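Local coordinates for protein beta-glucosidase (Pseudoalteromonas sp., PDB 3F95) that forms the extra C-terminal domain, a beta-sandwich resembling galactose-binding domains, of an exo-1,3/1,4-beta-glucanase, a probable beta-glucosidase of a marine bacterium, at residues L14-Q28 with L31-L45. Numbering follows the deposited sequence. Where two conformers were deposited one is given.
Sequences LAKNMTWQLADTSTQ and LASGASATSGDKQSL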
loop_
_atom_site.group_PDB
_atom_site.type_symbol
_atom_site.label_atom_id
_atom_site.label_comp_id
_atom_site.label_asym_id
_atom_site.label_seq_id
_atom_site.Cartn_x
_atom_site.Cartn_y
_atom_site.Cartn_z
ATOM N N LEU A 14 4.216 10.791 -5.621
ATOM C CA LEU A 14 3.463 9.921 -6.523
ATOM C C LEU A 14 4.085 9.979 -7.903
ATOM O O LEU A 14 4.393 11.069 -8.405
ATOM C CB LEU A 14 1.996 10.396 -6.608
ATOM C CG LEU A 14 1.192 10.099 -5.336
ATOM C CD1 LEU A 14 -0.132 10.886 -5.279
ATOM C CD2 LEU A 14 0.900 8.628 -5.255
ATOM N N ALA A 15 4.283 8.812 -8.504
ATOM C CA ALA A 15 4.737 8.722 -9.885
ATOM C C ALA A 15 3.592 9.226 -10.770
ATOM O O ALA A 15 2.440 9.313 -10.331
ATOM C CB ALA A 15 5.091 7.266 -10.224
ATOM N N LYS A 16 3.826 9.663 -12.004
ATOM C CA LYS A 16 2.786 10.483 -12.738
ATOM C C LYS A 16 1.266 10.033 -12.859
ATOM O O LYS A 16 0.353 10.801 -12.539
ATOM C CB LYS A 16 3.355 10.909 -14.097
ATOM C CG LYS A 16 4.502 11.932 -13.990
ATOM C CD LYS A 16 5.454 11.934 -15.220
ATOM C CE LYS A 16 4.991 12.880 -16.324
ATOM N NZ LYS A 16 5.830 12.759 -17.560
ATOM N N ASN A 17 1.039 8.830 -13.379
ATOM C CA ASN A 17 -0.188 8.062 -13.505
ATOM C C ASN A 17 -0.718 7.487 -12.186
ATOM O O ASN A 17 -1.567 6.619 -12.232
ATOM C CB ASN A 17 0.067 6.903 -14.536
ATOM C CG ASN A 17 -1.205 6.142 -14.969
ATOM O OD1 ASN A 17 -2.318 6.700 -15.026
ATOM N ND2 ASN A 17 -1.025 4.851 -15.328
ATOM N N MET A 18 -0.255 7.987 -11.034
ATOM C CA MET A 18 -0.660 7.419 -9.734
ATOM C C MET A 18 -1.385 8.397 -8.808
ATOM O O MET A 18 -1.096 9.601 -8.806
ATOM C CB MET A 18 0.524 6.802 -8.960
ATOM C CG MET A 18 1.497 5.933 -9.743
ATOM S SD MET A 18 0.725 4.516 -10.477
ATOM C CE MET A 18 0.217 3.561 -9.048
ATOM N N THR A 19 -2.303 7.861 -7.998
ATOM C CA THR A 19 -2.949 8.615 -6.919
ATOM C C THR A 19 -3.139 7.726 -5.728
ATOM O O THR A 19 -3.246 6.514 -5.857
ATOM C CB THR A 19 -4.496 8.860 -7.051
ATOM O OG1 THR A 19 -5.087 8.254 -8.193
ATOM C CG2 THR A 19 -4.917 10.211 -6.705
ATOM N N TRP A 20 -3.305 8.365 -4.570
ATOM C CA TRP A 20 -3.865 7.687 -3.422
ATOM C C TRP A 20 -5.397 7.760 -3.574
ATOM O O TRP A 20 -5.957 8.757 -4.116
ATOM C CB TRP A 20 -3.471 8.398 -2.132
ATOM C CG TRP A 20 -1.989 8.480 -1.881
ATOM C CD1 TRP A 20 -1.202 9.566 -1.992
ATOM C CD2 TRP A 20 -1.139 7.402 -1.457
ATOM N NE1 TRP A 20 0.113 9.243 -1.696
ATOM C CE2 TRP A 20 0.171 7.926 -1.334
ATOM C CE3 TRP A 20 -1.360 6.045 -1.185
ATOM C CZ2 TRP A 20 1.278 7.133 -0.946
ATOM C CZ3 TRP A 20 -0.261 5.256 -0.788
ATOM C CH2 TRP A 20 1.029 5.810 -0.669
ATOM N N GLN A 21 -6.066 6.710 -3.127
ATOM C CA GLN A 21 -7.526 6.659 -3.133
ATOM C C GLN A 21 -8.022 6.314 -1.742
ATOM O O GLN A 21 -7.697 5.247 -1.219
ATOM C CB GLN A 21 -8.047 5.608 -4.131
ATOM C CG GLN A 21 -7.908 5.997 -5.575
ATOM C CD GLN A 21 -8.793 5.190 -6.532
ATOM O OE1 GLN A 21 -9.975 4.919 -6.271
ATOM N NE2 GLN A 21 -8.225 4.852 -7.674
ATOM N N LEU A 22 -8.846 7.186 -1.162
ATOM C CA LEU A 22 -9.382 6.956 0.182
ATOM C C LEU A 22 -10.888 6.705 0.036
ATOM O O LEU A 22 -11.636 7.629 -0.333
ATOM C CB LEU A 22 -9.133 8.173 1.071
ATOM C CG LEU A 22 -7.715 8.462 1.626
ATOM C CD1 LEU A 22 -6.711 8.742 0.508
ATOM C CD2 LEU A 22 -7.734 9.647 2.614
ATOM N N ALA A 23 -11.285 5.451 0.238
ATOM C CA ALA A 23 -12.658 5.001 -0.041
ATOM C C ALA A 23 -13.338 4.460 1.212
ATOM O O ALA A 23 -13.125 3.291 1.633
ATOM C CB ALA A 23 -12.662 3.970 -1.200
ATOM N N ASP A 24 -14.137 5.313 1.842
ATOM C CA ASP A 24 -14.889 4.873 3.027
ATOM C C ASP A 24 -16.300 4.374 2.639
ATOM O O ASP A 24 -16.572 4.157 1.463
ATOM C CB ASP A 24 -14.910 5.945 4.119
ATOM C CG ASP A 24 -15.581 7.245 3.672
ATOM O OD1 ASP A 24 -16.386 7.215 2.709
ATOM O OD2 ASP A 24 -15.285 8.289 4.278
ATOM N N THR A 25 -17.203 4.228 3.610
ATOM C CA THR A 25 -18.541 3.674 3.325
ATOM C C THR A 25 -19.520 4.754 2.845
ATOM O O THR A 25 -20.698 4.469 2.567
ATOM C CB THR A 25 -19.123 2.934 4.538
ATOM O OG1 THR A 25 -19.149 3.822 5.666
ATOM C CG2 THR A 25 -18.243 1.675 4.882
ATOM N N SER A 26 -19.018 5.970 2.692
ATOM C CA SER A 26 -19.828 7.081 2.208
ATOM C C SER A 26 -19.994 7.052 0.693
ATOM O O SER A 26 -19.413 6.213 0.003
ATOM C CB SER A 26 -19.253 8.429 2.646
ATOM O OG SER A 26 -18.194 8.850 1.806
ATOM N N THR A 27 -20.747 8.023 0.183
ATOM C CA THR A 27 -20.951 8.144 -1.263
ATOM C C THR A 27 -19.883 9.010 -1.919
ATOM O O THR A 27 -19.999 9.361 -3.088
ATOM C CB THR A 27 -22.347 8.761 -1.582
ATOM O OG1 THR A 27 -22.455 10.052 -0.972
ATOM C CG2 THR A 27 -23.472 7.851 -1.073
ATOM N N GLN A 28 -18.846 9.377 -1.177
ATOM C CA GLN A 28 -17.759 10.156 -1.771
ATOM C C GLN A 28 -16.431 9.409 -1.612
ATOM O O GLN A 28 -16.050 9.020 -0.511
ATOM C CB GLN A 28 -17.643 11.541 -1.137
ATOM C CG GLN A 28 -18.876 12.452 -1.314
ATOM C CD GLN A 28 -18.732 13.773 -0.526
ATOM O OE1 GLN A 28 -19.216 13.892 0.616
ATOM N NE2 GLN A 28 -18.070 14.748 -1.113
ATOM N N LEU A 31 -9.698 11.017 -4.300
ATOM C CA LEU A 31 -8.410 10.794 -4.965
ATOM C C LEU A 31 -7.423 11.866 -4.516
ATOM O O LEU A 31 -7.620 13.042 -4.801
ATOM C CB LEU A 31 -8.596 10.808 -6.487
ATOM C CG LEU A 31 -8.972 9.507 -7.205
ATOM C CD1 LEU A 31 -9.905 8.604 -6.462
ATOM C CD2 LEU A 31 -9.435 9.764 -8.649
ATOM N N ALA A 32 -6.366 11.461 -3.809
ATOM C CA ALA A 32 -5.477 12.417 -3.121
ATOM C C ALA A 32 -4.079 12.391 -3.714
ATOM O O ALA A 32 -3.508 11.303 -3.927
ATOM C CB ALA A 32 -5.430 12.087 -1.636
ATOM N N SER A 33 -3.549 13.568 -4.017
ATOM C CA SER A 33 -2.242 13.673 -4.671
ATOM C C SER A 33 -1.233 14.536 -3.898
ATOM O O SER A 33 -0.142 14.825 -4.413
ATOM C CB SER A 33 -2.427 14.192 -6.092
ATOM O OG SER A 33 -2.827 15.551 -6.042
ATOM N N GLY A 34 -1.568 14.896 -2.654
ATOM C CA GLY A 34 -0.718 15.745 -1.847
ATOM C C GLY A 34 -0.290 15.167 -0.514
ATOM O O GLY A 34 -0.147 13.954 -0.368
ATOM N N ALA A 35 -0.083 16.043 0.458
ATOM C CA ALA A 35 0.512 15.659 1.760
ATOM C C ALA A 35 -0.513 15.049 2.745
ATOM O O ALA A 35 -0.182 14.215 3.603
ATOM C CB ALA A 35 1.154 16.871 2.360
ATOM N N SER A 36 -1.760 15.478 2.624
ATOM C CA SER A 36 -2.810 15.029 3.554
ATOM C C SER A 36 -4.137 14.945 2.796
ATOM O O SER A 36 -4.326 15.616 1.786
ATOM C CB SER A 36 -2.946 15.984 4.757
ATOM O OG SER A 36 -3.318 17.288 4.332
ATOM N N ALA A 37 -5.052 14.152 3.331
ATOM C CA ALA A 37 -6.363 13.957 2.748
ATOM C C ALA A 37 -7.274 13.358 3.804
ATOM O O ALA A 37 -6.800 12.834 4.798
ATOM C CB ALA A 37 -6.285 13.027 1.520
ATOM N N THR A 38 -8.586 13.444 3.567
ATOM C CA THR A 38 -9.578 12.729 4.368
ATOM C C THR A 38 -10.469 11.965 3.407
ATOM O O THR A 38 -10.624 12.371 2.233
ATOM C CB THR A 38 -10.494 13.694 5.185
ATOM O OG1 THR A 38 -11.367 14.379 4.283
ATOM C CG2 THR A 38 -9.664 14.732 5.920
ATOM N N SER A 39 -11.079 10.901 3.904
ATOM C CA SER A 39 -12.067 10.158 3.136
ATOM C C SER A 39 -13.357 10.993 3.028
ATOM O O SER A 39 -13.436 12.087 3.608
ATOM C CB SER A 39 -12.340 8.805 3.771
ATOM O OG SER A 39 -12.864 8.917 5.080
ATOM N N GLY A 40 -14.333 10.479 2.288
ATOM C CA GLY A 40 -15.573 11.248 2.033
ATOM C C GLY A 40 -16.311 11.700 3.290
ATOM O O GLY A 40 -16.930 12.783 3.298
ATOM N N ASP A 41 -16.279 10.897 4.353
ATOM C CA ASP A 41 -17.024 11.249 5.577
ATOM C C ASP A 41 -16.229 12.131 6.544
ATOM O O ASP A 41 -16.711 12.500 7.659
ATOM C CB ASP A 41 -17.616 10.009 6.256
ATOM C CG ASP A 41 -16.570 9.100 6.860
ATOM O OD1 ASP A 41 -15.395 9.511 7.028
ATOM O OD2 ASP A 41 -16.943 7.966 7.187
ATOM N N LYS A 42 -14.999 12.444 6.119
ATOM C CA LYS A 42 -14.016 13.278 6.853
ATOM C C LYS A 42 -13.402 12.634 8.106
ATOM O O LYS A 42 -12.644 13.291 8.823
ATOM C CB LYS A 42 -14.574 14.681 7.200
ATOM C CG LYS A 42 -15.485 15.310 6.150
ATOM C CD LYS A 42 -14.739 15.511 4.847
ATOM C CE LYS A 42 -15.657 16.004 3.755
ATOM N NZ LYS A 42 -14.917 17.055 3.033
ATOM N N GLN A 43 -13.706 11.370 8.368
ATOM C CA GLN A 43 -13.254 10.735 9.617
ATOM C C GLN A 43 -12.803 9.297 9.501
ATOM O O GLN A 43 -11.980 8.852 10.326
ATOM C CB GLN A 43 -14.354 10.769 10.700
ATOM C CG GLN A 43 -14.705 12.131 11.193
ATOM C CD GLN A 43 -15.998 12.141 12.020
ATOM O OE1 GLN A 43 -16.542 11.096 12.385
ATOM N NE2 GLN A 43 -16.510 13.328 12.271
ATOM N N SER A 44 -13.367 8.538 8.547
ATOM C CA SER A 44 -13.103 7.093 8.539
ATOM C C SER A 44 -11.647 6.771 8.224
ATOM O O SER A 44 -11.059 5.866 8.826
ATOM C CB SER A 44 -13.988 6.337 7.527
ATOM O OG SER A 44 -15.326 6.298 7.972
ATOM N N LEU A 45 -11.084 7.503 7.264
ATOM C CA LEU A 45 -9.711 7.232 6.785
ATOM C C LEU A 45 -9.060 8.595 6.528
ATOM O O LEU A 45 -9.582 9.395 5.747
ATOM C CB LEU A 45 -9.721 6.356 5.516
ATOM C CG LEU A 45 -8.368 6.015 4.863
ATOM C CD1 LEU A 45 -7.394 5.387 5.895
ATOM C CD2 LEU A 45 -8.559 5.087 3.642
HETATM O O HOH W 1 2.860 13.103 -4.033
HETATM O O HOH W 2 1.008 12.090 -2.208
HETATM O O HOH W 3 -13.975 8.033 0.878
HETATM O O HOH W 4 -16.499 4.073 6.685
HETATM O O HOH W 5 -16.063 15.922 0.453
#
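W20 and A32 pair as hydrogen-bonded partners where strand 18-24 meets strand 29-32, the two arms of an antiparallel hairpin. W20 N gives to A32 O at 3.0 Å; A32 N returns the bond to W20 O at 2.8 Å. Next along, Q21 and L31 form the non-hydrogen-bonded pair, their side chains lying alongside each other with L31 CD1 3.4 Å from Q21 CG, while the amide of Q21 reaches beyond to S72.

Apolar packing fills the inner face. L22, its CG set beside the backbone N (chi1 -75°), reaches A32 CB with CD1 and A37 CB with CD2, the latter at 3.8 Å, and L45 crosses it at about a right angle. L14 lays CD2 over one face of the W20 indole near its rim, and M47 of the neighbouring strand 45-50 closes on W20, A32 and A37.

The polar end centres on the D24 carboxylate. OD2 accepts from S39 OG at 2.6 Å on its anti side, 33° out of the carboxylate plane, and from D41 N at 2.8 Å through its syn lone pair, within the S39-K42 turn. OD1 takes S26 OG on its syn side and S26 N from above the plane, an Asx turn. A water links L22 O, D24 N, Q28 O and G40 N. With an alanine in place of D24, S39 OG, D41 N and both S26 donors would probably lose their shared acceptor, freeing the turn to shift from the strand.

D24 OD2 also lies 3.0 Å from D41 OD1, a close pair of carboxylates. The four donors on D24, with Q43 N, S44 N and S44 OG on D41, probably offset the repulsion. The D24 carboxylate thus ties the end of the hairpin's sheet to the turn joining strands 37-38 and 45-50 of the opposing sheet.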